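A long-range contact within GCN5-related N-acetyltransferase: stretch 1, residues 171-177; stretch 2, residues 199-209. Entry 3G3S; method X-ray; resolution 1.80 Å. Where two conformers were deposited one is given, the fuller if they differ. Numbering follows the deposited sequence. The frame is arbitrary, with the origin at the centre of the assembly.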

# COMPACT_ATOMS: atom_id res chain seq x y z
N VAL A 171 3.84 -11.37 -33.22
CA VAL A 171 2.90 -10.85 -32.27
C VAL A 171 2.04 -9.89 -33.07
O VAL A 171 2.56 -8.96 -33.70
CB VAL A 171 3.58 -10.11 -31.11
CG1 VAL A 171 2.54 -9.35 -30.27
CG2 VAL A 171 4.38 -11.11 -30.27
N VAL A 172 0.73 -10.15 -33.08
CA VAL A 172 -0.22 -9.32 -33.81
C VAL A 172 -1.28 -8.64 -32.93
O VAL A 172 -2.00 -7.78 -33.42
CB VAL A 172 -0.89 -10.14 -34.94
CG1 VAL A 172 0.17 -10.67 -35.90
CG2 VAL A 172 -1.73 -11.27 -34.37
N SER A 173 -1.39 -9.03 -31.66
CA SER A 173 -2.33 -8.40 -30.75
C SER A 173 -1.92 -8.77 -29.33
O SER A 173 -1.17 -9.74 -29.12
CB SER A 173 -3.78 -8.85 -31.03
OG SER A 173 -4.67 -8.09 -30.23
N GLY A 174 -2.39 -7.98 -28.36
CA GLY A 174 -2.05 -8.22 -26.97
C GLY A 174 -2.88 -7.39 -26.02
O GLY A 174 -3.43 -6.31 -26.37
N ALA A 175 -3.03 -7.94 -24.81
CA ALA A 175 -3.74 -7.30 -23.71
C ALA A 175 -2.83 -7.44 -22.53
O ALA A 175 -2.46 -8.56 -22.17
CB ALA A 175 -5.06 -7.95 -23.44
N SER A 176 -2.42 -6.33 -21.93
CA SER A 176 -1.43 -6.39 -20.86
C SER A 176 -1.59 -5.27 -19.85
O SER A 176 -2.43 -4.39 -20.00
CB SER A 176 -0.00 -6.35 -21.46
OG SER A 176 1.02 -6.46 -20.48
N SER A 177 -0.81 -5.36 -18.78
CA SER A 177 -0.88 -4.39 -17.74
C SER A 177 -0.07 -3.15 -18.11
O SER A 177 1.14 -3.21 -18.19
CB SER A 177 -0.31 -4.99 -16.46
OG SER A 177 0.94 -5.56 -16.70
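Stretch 2, residues 199-209: GLAKACAAQLI

Stretch 1 is a strand from Val171 to Ser177, and it begins earlier in the chain. Stretch 2 opens with Gly199 at the N-cap position and then runs as a helix from Leu200 to Ile209, continuing beyond. Gly199 has phi 76° and psi 17°, and a positive phi of this kind favours glycine. From Leu200 onward the backbone keeps to helical values, with phi between -54° and -74°. The helix is held by the usual i to i+4 bonds. The first, from Ala203 N to Gly199 O, is weak at 3.3 Å. The next, from Cys204 N to Leu200 O, is 3.0 Å.

The helix lies along the strand in roughly the same N-to-C direction. The two axes cross at -30° and approach to 6.9 Å. Two pairs set the register. Ser173 CA is 6.3 Å from Ala201 CA, and Ala175 CA is 5.2 Å from Ala205 CA. No hydrogen bond joins the two stretches, so the contact is one of packing. It buries 341 Å² in all.

On the strand, Ser173 and Ala175 point toward the helix, while Ser176 points away. On the helix, Leu200, Cys204 and Leu208 point toward the strand. Their spacing of four residues places them along one side of the helix.

Leu200 packs at the start of the contact. Its CD1 is 3.9 Å from Val172 CG2, and its CB is 3.8 Å from Ser173 CB. Val172 is directed sideways but still reaches the leucine. Ser173 OG lies 3.6 Å from Cys204 SG; this hydroxyl is hydrogen-bonded elsewhere in the structure.

Cys204 adopts the p rotamer, and one of its two deposited conformers is given here. Its SG is 3.6 Å from Gly174 C. Gly174 has no side chain, so the sulfur meets backbone here; a CB would point away from the helix.

Ala175 has the largest covered area of the strand residues. Here the backbones come closest in the register, and the Ala175 side chain is a single methyl. Ala175 CB is 3.3 Å from Cys204 O and 3.7 Å from Ala205 N, so the methyl rests on the helix backbone itself. The same CB is 3.9 Å from Cys204 SG and 3.9 Å from Leu208 CD2, touching two residues one turn apart on the helix.

Leu208, with chi1 t and chi2 p, closes the contact. Its CD2 lies 3.5 Å from both Ala175 C and Ser176 N, against the peptide link between those residues. Ser177 makes no contact with the helix.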

# COMPACT_ATOMS: atom_id res chain seq x y z
N GLY A 199 -11.44 -9.42 -34.11
CA GLY A 199 -11.83 -9.85 -32.75
C GLY A 199 -10.70 -10.36 -31.90
O GLY A 199 -10.93 -11.03 -30.89
N LEU A 200 -9.46 -10.05 -32.29
CA LEU A 200 -8.31 -10.49 -31.55
C LEU A 200 -8.20 -9.77 -30.19
O LEU A 200 -7.88 -10.39 -29.17
CB LEU A 200 -7.04 -10.30 -32.38
CG LEU A 200 -6.96 -11.08 -33.71
CD1 LEU A 200 -5.60 -10.93 -34.34
CD2 LEU A 200 -7.29 -12.56 -33.57
N ALA A 201 -8.43 -8.46 -30.19
CA ALA A 201 -8.37 -7.66 -28.95
C ALA A 201 -9.26 -8.23 -27.83
O ALA A 201 -8.85 -8.36 -26.68
CB ALA A 201 -8.77 -6.20 -29.26
N LYS A 202 -10.47 -8.59 -28.23
CA LYS A 202 -11.52 -9.15 -27.39
C LYS A 202 -11.09 -10.50 -26.79
O LYS A 202 -11.32 -10.77 -25.62
CB LYS A 202 -12.75 -9.28 -28.29
CG LYS A 202 -14.05 -9.66 -27.70
CD LYS A 202 -15.15 -9.73 -28.81
CE LYS A 202 -14.95 -10.91 -29.79
NZ LYS A 202 -15.72 -10.82 -31.09
N ALA A 203 -10.44 -11.33 -27.60
CA ALA A 203 -9.95 -12.61 -27.13
C ALA A 203 -8.82 -12.46 -26.11
O ALA A 203 -8.83 -13.15 -25.09
CB ALA A 203 -9.49 -13.48 -28.32
N CYS A 204 -7.83 -11.61 -26.38
CA CYS A 204 -6.74 -11.45 -25.42
C CYS A 204 -7.17 -10.65 -24.19
O CYS A 204 -6.60 -10.84 -23.13
CB CYS A 204 -5.47 -10.85 -26.08
SG CYS A 204 -5.69 -9.37 -27.06
N ALA A 205 -8.14 -9.74 -24.34
CA ALA A 205 -8.68 -9.00 -23.22
C ALA A 205 -9.43 -9.97 -22.34
O ALA A 205 -9.23 -9.99 -21.13
CB ALA A 205 -9.60 -7.91 -23.69
N ALA A 206 -10.23 -10.84 -22.96
CA ALA A 206 -10.98 -11.82 -22.18
C ALA A 206 -10.03 -12.69 -21.38
O ALA A 206 -10.23 -12.89 -20.18
CB ALA A 206 -11.90 -12.68 -23.09
N GLN A 207 -8.98 -13.19 -22.02
CA GLN A 207 -7.99 -14.04 -21.35
C GLN A 207 -7.30 -13.34 -20.20
O GLN A 207 -7.11 -13.91 -19.13
CB GLN A 207 -6.93 -14.47 -22.35
CG GLN A 207 -5.78 -15.39 -21.85
CD GLN A 207 -6.22 -16.82 -21.67
OE1 GLN A 207 -7.00 -17.12 -20.76
NE2 GLN A 207 -5.71 -17.70 -22.50
N LEU A 208 -6.88 -12.10 -20.44
CA LEU A 208 -6.22 -11.32 -19.39
C LEU A 208 -7.13 -11.13 -18.17
O LEU A 208 -6.69 -11.33 -17.04
CB LEU A 208 -5.78 -9.95 -19.93
CG LEU A 208 -5.08 -9.02 -18.94
CD1 LEU A 208 -3.89 -9.70 -18.31
CD2 LEU A 208 -4.69 -7.71 -19.60
N ILE A 209 -8.38 -10.75 -18.42
CA ILE A 209 -9.39 -10.55 -17.36
C ILE A 209 -9.47 -11.84 -16.56
O ILE A 209 -9.32 -11.84 -15.35
CB ILE A 209 -10.77 -10.16 -17.94
CG1 ILE A 209 -10.70 -8.74 -18.52
CG2 ILE A 209 -11.91 -10.27 -16.86
CD1 ILE A 209 -11.89 -8.29 -19.38